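Orotidine-5-phosphate decarboxylase/orotate phosphoribosyltransferase, putative (Ompdcase-oprtase, putative) (Leishmania infantum, PDB 3QW3) is the decarboxylase part of a bifunctional UMP synthase and converts orotidine 5'-phosphate to UMP and CO2, the last step of de novo UMP synthesis. Local coordinates at the interface of chains A and B. Residues are numbered along the deposited sequence; one frame, centred on the assembly and turned at random. Chains: chain A/B, Orotidine-5-phosphate decarboxylase/orotate phosphoribosyltransferase, putative (Ompdcase-oprtase, putative).

Contacts 1 and 2 belong to one two-fold symmetric interface between two copies of the decarboxylase domain, and the centres of their C-alpha atoms lie about 16 Å apart. They share no residue, but in chain B the polar segment of contact 1 runs through helix 141-145 into the loop that opens contact 2. Contact 1 is polar, has a twin with the chains exchanged, and borders the catalytic DxKxxD motif through A:Ile88; contact 2 is apolar and self-paired, with the same segment from both chains straddling the two-fold axis. Decarboxylases of this family are typically dimers, and the full-length UMP synthase forms a tetramer.

Contact 1: the interface of chains A and B. Residues chain A 88, 114-117, 166; chain B 136, 138-141, 143.
The loop after strand 107-110 and the start of helix 116-123 of chain A, flanked by A:Ile88 and by 3-10 helix 165-169, meet the chain B loop following strand 129-135 and helix 141-145. At the second residue of its helix, A:Asp117 turns its carboxylate to two successive backbone amides. A:Asp117 OD1 accepts from B:Lys139 N through its syn lone pair (2.7 Å), whereas B:Gly140 N approaches OD2 of the same residue from above the carboxylate plane (2.8 Å). The crowded position of its CG (chi1 51°), between backbone N and carbonyl carbon, carries the carboxylate toward chain B. B:Asp143 answers from the other chain: its OD2 accepts from A:Ser116 N, 2.7 Å away at the start of the helix, whose positive end would probably stabilise the carboxylate. A:Trp166 NE1, the indole N-H, donates tip to tip to B:Asp143 OD2 (3.2 Å), which lies in plane at the ring edge; OD2 takes both donors from above its carboxylate plane. B:Asn138 crosses A:Asp117 obliquely, and its modelled OD1 lies 2.7 Å from A:Asp117 OD2 and 2.8 Å from A:Met114 O. All three can ordinarily only accept, so the amide is probably built turned over. As built, B:Asn138 ND2 donates to B:Thr136 OG1 at 2.8 Å; a reversed amide could donate to both oxygens and accept from that hydroxyl. A:Ile88, directly after the family's DxKxxD catalytic motif, presses CG2 against B:Asn138 CG at 3.5 Å.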
loop_
_atom_site.group_PDB
_atom_site.type_symbol
_atom_site.label_atom_id
_atom_site.label_comp_id
_atom_site.label_asym_id
_atom_site.label_seq_id
_atom_site.Cartn_x
_atom_site.Cartn_y
_atom_site.Cartn_z
ATOM N N ILE A 88 -5.562 1.419 8.186
ATOM C CA ILE A 88 -6.496 0.968 9.215
ATOM C C ILE A 88 -7.860 1.629 9.153
ATOM O O ILE A 88 -8.056 2.586 8.402
ATOM C CB ILE A 88 -5.895 1.080 10.636
ATOM C CG1 ILE A 88 -5.093 2.379 10.814
ATOM C CG2 ILE A 88 -5.020 -0.134 10.914
ATOM C CD1 ILE A 88 -5.919 3.639 10.809
ATOM N N MET A 114 0.830 -3.914 8.667
ATOM C CA MET A 114 0.061 -3.367 9.790
ATOM C C MET A 114 -0.818 -4.417 10.485
ATOM O O MET A 114 -1.567 -4.095 11.412
ATOM C CB MET A 114 -0.746 -2.150 9.346
ATOM C CG MET A 114 0.135 -0.966 8.966
ATOM S SD MET A 114 -0.781 0.428 8.306
ATOM C CE MET A 114 -1.596 1.039 9.782
ATOM N N GLY A 115 -0.724 -5.664 10.034
ATOM C CA GLY A 115 -1.331 -6.793 10.748
ATOM C C GLY A 115 -2.826 -6.981 10.582
ATOM O O GLY A 115 -3.445 -6.380 9.710
ATOM N N SER A 116 -3.405 -7.815 11.445
ATOM C CA SER A 116 -4.786 -8.305 11.277
ATOM C C SER A 116 -5.866 -7.242 11.065
ATOM O O SER A 116 -6.661 -7.362 10.142
ATOM C CB SER A 116 -5.183 -9.228 12.434
ATOM O OG SER A 116 -5.201 -8.517 13.654
ATOM N N ASP A 117 -5.899 -6.208 11.906
ATOM C CA ASP A 117 -6.951 -5.184 11.799
ATOM C C ASP A 117 -6.790 -4.246 10.599
ATOM O O ASP A 117 -7.718 -3.513 10.247
ATOM C CB ASP A 117 -7.147 -4.413 13.115
ATOM C CG ASP A 117 -5.851 -3.871 13.685
ATOM O OD1 ASP A 117 -5.904 -3.223 14.756
ATOM O OD2 ASP A 117 -4.784 -4.090 13.078
ATOM N N TRP A 166 -6.073 -15.392 10.127
ATOM C CA TRP A 166 -6.616 -14.425 9.166
ATOM C C TRP A 166 -7.765 -14.953 8.297
ATOM O O TRP A 166 -8.624 -14.181 7.867
ATOM C CB TRP A 166 -5.505 -13.842 8.279
ATOM C CG TRP A 166 -4.495 -12.982 9.013
ATOM C CD1 TRP A 166 -4.590 -12.506 10.289
ATOM C CD2 TRP A 166 -3.261 -12.469 8.487
ATOM N NE1 TRP A 166 -3.480 -11.750 10.600
ATOM C CE2 TRP A 166 -2.652 -11.711 9.510
ATOM C CE3 TRP A 166 -2.607 -12.588 7.252
ATOM C CZ2 TRP A 166 -1.416 -11.071 9.338
ATOM C CZ3 TRP A 166 -1.380 -11.953 7.082
ATOM C CH2 TRP A 166 -0.799 -11.203 8.120
ATOM N N THR B 136 2.970 1.019 14.186
ATOM C CA THR B 136 1.653 1.629 14.060
ATOM C C THR B 136 0.755 1.269 15.246
ATOM O O THR B 136 1.048 0.326 15.980
ATOM C CB THR B 136 0.981 1.250 12.717
ATOM O OG1 THR B 136 0.881 -0.174 12.613
ATOM C CG2 THR B 136 1.797 1.782 11.539
ATOM N N ASN B 138 -2.567 0.659 15.968
ATOM C CA ASN B 138 -3.578 -0.384 15.825
ATOM C C ASN B 138 -3.157 -1.709 16.468
ATOM O O ASN B 138 -1.973 -1.926 16.730
ATOM C CB ASN B 138 -3.962 -0.574 14.348
ATOM C CG ASN B 138 -2.811 -1.090 13.493
ATOM O OD1 ASN B 138 -2.795 -2.252 13.100
ATOM N ND2 ASN B 138 -1.854 -0.225 13.193
ATOM N N LYS B 139 -4.132 -2.583 16.720
ATOM C CA LYS B 139 -3.904 -3.845 17.437
ATOM C C LYS B 139 -3.139 -4.895 16.626
ATOM O O LYS B 139 -2.490 -5.776 17.198
ATOM C CB LYS B 139 -5.234 -4.430 17.925
ATOM N N GLY B 140 -3.214 -4.799 15.301
ATOM C CA GLY B 140 -2.510 -5.721 14.408
ATOM C C GLY B 140 -1.006 -5.525 14.388
ATOM O O GLY B 140 -0.282 -6.333 13.804
ATOM N N SER B 141 -0.544 -4.444 15.019
ATOM C CA SER B 141 0.884 -4.165 15.203
ATOM C C SER B 141 1.659 -5.393 15.681
ATOM O O SER B 141 2.747 -5.676 15.184
ATOM C CB SER B 141 1.072 -3.010 16.196
ATOM O OG SER B 141 2.439 -2.819 16.524
ATOM N N ASP B 143 1.147 -8.628 15.252
ATOM C CA ASP B 143 1.285 -9.691 14.251
ATOM C C ASP B 143 2.671 -9.789 13.632
ATOM O O ASP B 143 3.292 -10.854 13.643
ATOM C CB ASP B 143 0.251 -9.523 13.133
ATOM C CG ASP B 143 -1.152 -9.852 13.574
ATOM O OD1 ASP B 143 -1.372 -10.153 14.769
ATOM O OD2 ASP B 143 -2.043 -9.803 12.711
#

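Contact 2: the interface of chains A and B. Residues chain A 147-150, 154, 157; chain B 147-150, 154, 157.
The 147-150 segments of both chains, modelled as strand 148-149 in A and as loop in B, face each other across the two-fold axis, backed by the first turns of helix 154-163 of A and helix 154-162 of B. The contact is apolar. The two backbones pass with each Arg148 carbonyl set against the opposite valine: A:Arg148 O lies 3.5 Å from B:Val149 CA, and B:Arg148 O packs on A:Val149 CA in the same way. The valines cross obliquely in different rotamers. A:Val149 has CG1 anti to its backbone N (chi1 176°), so CG1 reaches B:Leu147 CG at 3.8 Å while CG2 meets B:Val149 CG1 at 3.7 Å. B:Val149 instead has CG1 anti to its carbonyl carbon (chi1 -73°), and this branch also touches A:Leu147 CB. Thus side chains near the axis depart from exact symmetry. Leucine tips fill the flanks. A:Leu154, its CG anti to the backbone N, puts CD1 obliquely against B:Leu147 CD2 at 3.7 Å; the counterpart uses the other methyl of Leu147, A:Leu147 CD1, which meets B:Leu154 CD1 at 3.9 Å. The two Leu154 side chains cross at about a right angle, meeting CD2 to CD2, and the Ala157 methyls lie against the opposite Leu147 methyls. Both Arg148 side chains leave the partner to their carbonyls. B:Arg148 is folded (chi2 -70°), whereas A:Arg148 is extended and stays on its own loop, where NE donates within the guanidinium plane, nearly along the C=O axis, to A:Gly150 O at 2.6 Å.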
loop_
_atom_site.group_PDB
_atom_site.type_symbol
_atom_site.label_atom_id
_atom_site.label_comp_id
_atom_site.label_asym_id
_atom_site.label_seq_id
_atom_site.Cartn_x
_atom_site.Cartn_y
_atom_site.Cartn_z
ATOM N N LEU A 147 14.246 -12.174 7.007
ATOM C CA LEU A 147 14.693 -12.104 8.398
ATOM C C LEU A 147 14.196 -13.334 9.149
ATOM O O LEU A 147 13.125 -13.868 8.846
ATOM C CB LEU A 147 14.205 -10.826 9.084
ATOM C CG LEU A 147 14.806 -9.494 8.619
ATOM C CD1 LEU A 147 14.126 -8.328 9.329
ATOM C CD2 LEU A 147 16.312 -9.456 8.846
ATOM N N ARG A 148 14.984 -13.773 10.125
ATOM C CA ARG A 148 14.684 -14.973 10.892
ATOM C C ARG A 148 13.854 -14.673 12.137
ATOM O O ARG A 148 14.269 -13.893 12.998
ATOM C CB ARG A 148 15.985 -15.686 11.277
ATOM C CG ARG A 148 15.795 -16.861 12.217
ATOM C CD ARG A 148 17.055 -17.708 12.316
ATOM N NE ARG A 148 16.826 -18.927 13.085
ATOM C CZ ARG A 148 17.653 -19.967 13.105
ATOM N NH1 ARG A 148 18.770 -19.944 12.392
ATOM N NH2 ARG A 148 17.357 -21.034 13.833
ATOM N N VAL A 149 12.677 -15.291 12.216
ATOM C CA VAL A 149 11.837 -15.225 13.414
ATOM C C VAL A 149 11.791 -16.635 13.997
ATOM O O VAL A 149 11.134 -17.526 13.447
ATOM C CB VAL A 149 10.403 -14.724 13.101
ATOM C CG1 VAL A 149 9.528 -14.768 14.347
ATOM C CG2 VAL A 149 10.440 -13.314 12.525
ATOM N N GLY A 150 12.509 -16.840 15.098
ATOM C CA GLY A 150 12.652 -18.176 15.680
ATOM C C GLY A 150 13.351 -19.110 14.712
ATOM O O GLY A 150 14.477 -18.847 14.291
ATOM N N LEU A 154 10.477 -14.563 8.181
ATOM C CA LEU A 154 9.299 -13.706 8.356
ATOM C C LEU A 154 8.180 -14.086 7.385
ATOM O O LEU A 154 7.004 -14.089 7.756
ATOM C CB LEU A 154 9.646 -12.214 8.212
ATOM C CG LEU A 154 8.457 -11.235 8.296
ATOM C CD1 LEU A 154 7.844 -11.220 9.695
ATOM C CD2 LEU A 154 8.824 -9.816 7.864
ATOM N N ALA A 157 6.170 -16.865 8.680
ATOM C CA ALA A 157 5.277 -16.381 9.740
ATOM C C ALA A 157 4.010 -15.717 9.177
ATOM O O ALA A 157 2.916 -15.869 9.724
ATOM C CB ALA A 157 6.015 -15.427 10.681
ATOM N N LEU B 147 7.240 -9.100 16.285
ATOM C CA LEU B 147 8.011 -10.332 16.132
ATOM C C LEU B 147 9.484 -10.068 16.411
ATOM O O LEU B 147 10.008 -9.008 16.064
ATOM C CB LEU B 147 7.853 -10.902 14.722
ATOM C CG LEU B 147 6.891 -12.072 14.477
ATOM C CD1 LEU B 147 5.737 -12.153 15.479
ATOM C CD2 LEU B 147 6.385 -12.042 13.043
ATOM N N ARG B 148 10.140 -11.033 17.050
ATOM C CA ARG B 148 11.557 -10.908 17.383
ATOM C C ARG B 148 12.420 -11.415 16.239
ATOM O O ARG B 148 12.303 -12.569 15.820
ATOM C CB ARG B 148 11.893 -11.672 18.671
ATOM C CG ARG B 148 11.113 -11.235 19.910
ATOM C CD ARG B 148 11.530 -9.855 20.406
ATOM N NE ARG B 148 12.909 -9.817 20.894
ATOM C CZ ARG B 148 13.533 -8.713 21.302
ATOM N NH1 ARG B 148 14.787 -8.777 21.731
ATOM N NH2 ARG B 148 12.904 -7.541 21.285
ATOM N N VAL B 149 13.276 -10.533 15.732
ATOM C CA VAL B 149 14.252 -10.887 14.711
ATOM C C VAL B 149 15.648 -10.787 15.328
ATOM O O VAL B 149 16.320 -9.757 15.238
ATOM C CB VAL B 149 14.096 -10.029 13.418
ATOM C CG1 VAL B 149 12.854 -10.450 12.654
ATOM C CG2 VAL B 149 14.025 -8.536 13.736
ATOM N N GLY B 150 16.062 -11.865 15.987
ATOM C CA GLY B 150 17.296 -11.863 16.764
ATOM C C GLY B 150 17.070 -11.163 18.088
ATOM O O GLY B 150 16.158 -11.523 18.842
ATOM N N LEU B 154 10.889 -6.554 14.943
ATOM C CA LEU B 154 10.848 -6.240 13.511
ATOM C C LEU B 154 10.831 -4.730 13.256
ATOM O O LEU B 154 11.525 -4.244 12.357
ATOM C CB LEU B 154 9.650 -6.907 12.820
ATOM C CG LEU B 154 9.473 -6.593 11.323
ATOM C CD1 LEU B 154 10.660 -7.070 10.502
ATOM C CD2 LEU B 154 8.176 -7.190 10.784
ATOM N N ALA B 157 14.196 -3.343 13.369
ATOM C CA ALA B 157 14.951 -3.674 12.154
ATOM C C ALA B 157 14.632 -2.705 11.006
ATOM O O ALA B 157 15.523 -2.323 10.241
ATOM C CB ALA B 157 14.696 -5.112 11.729
#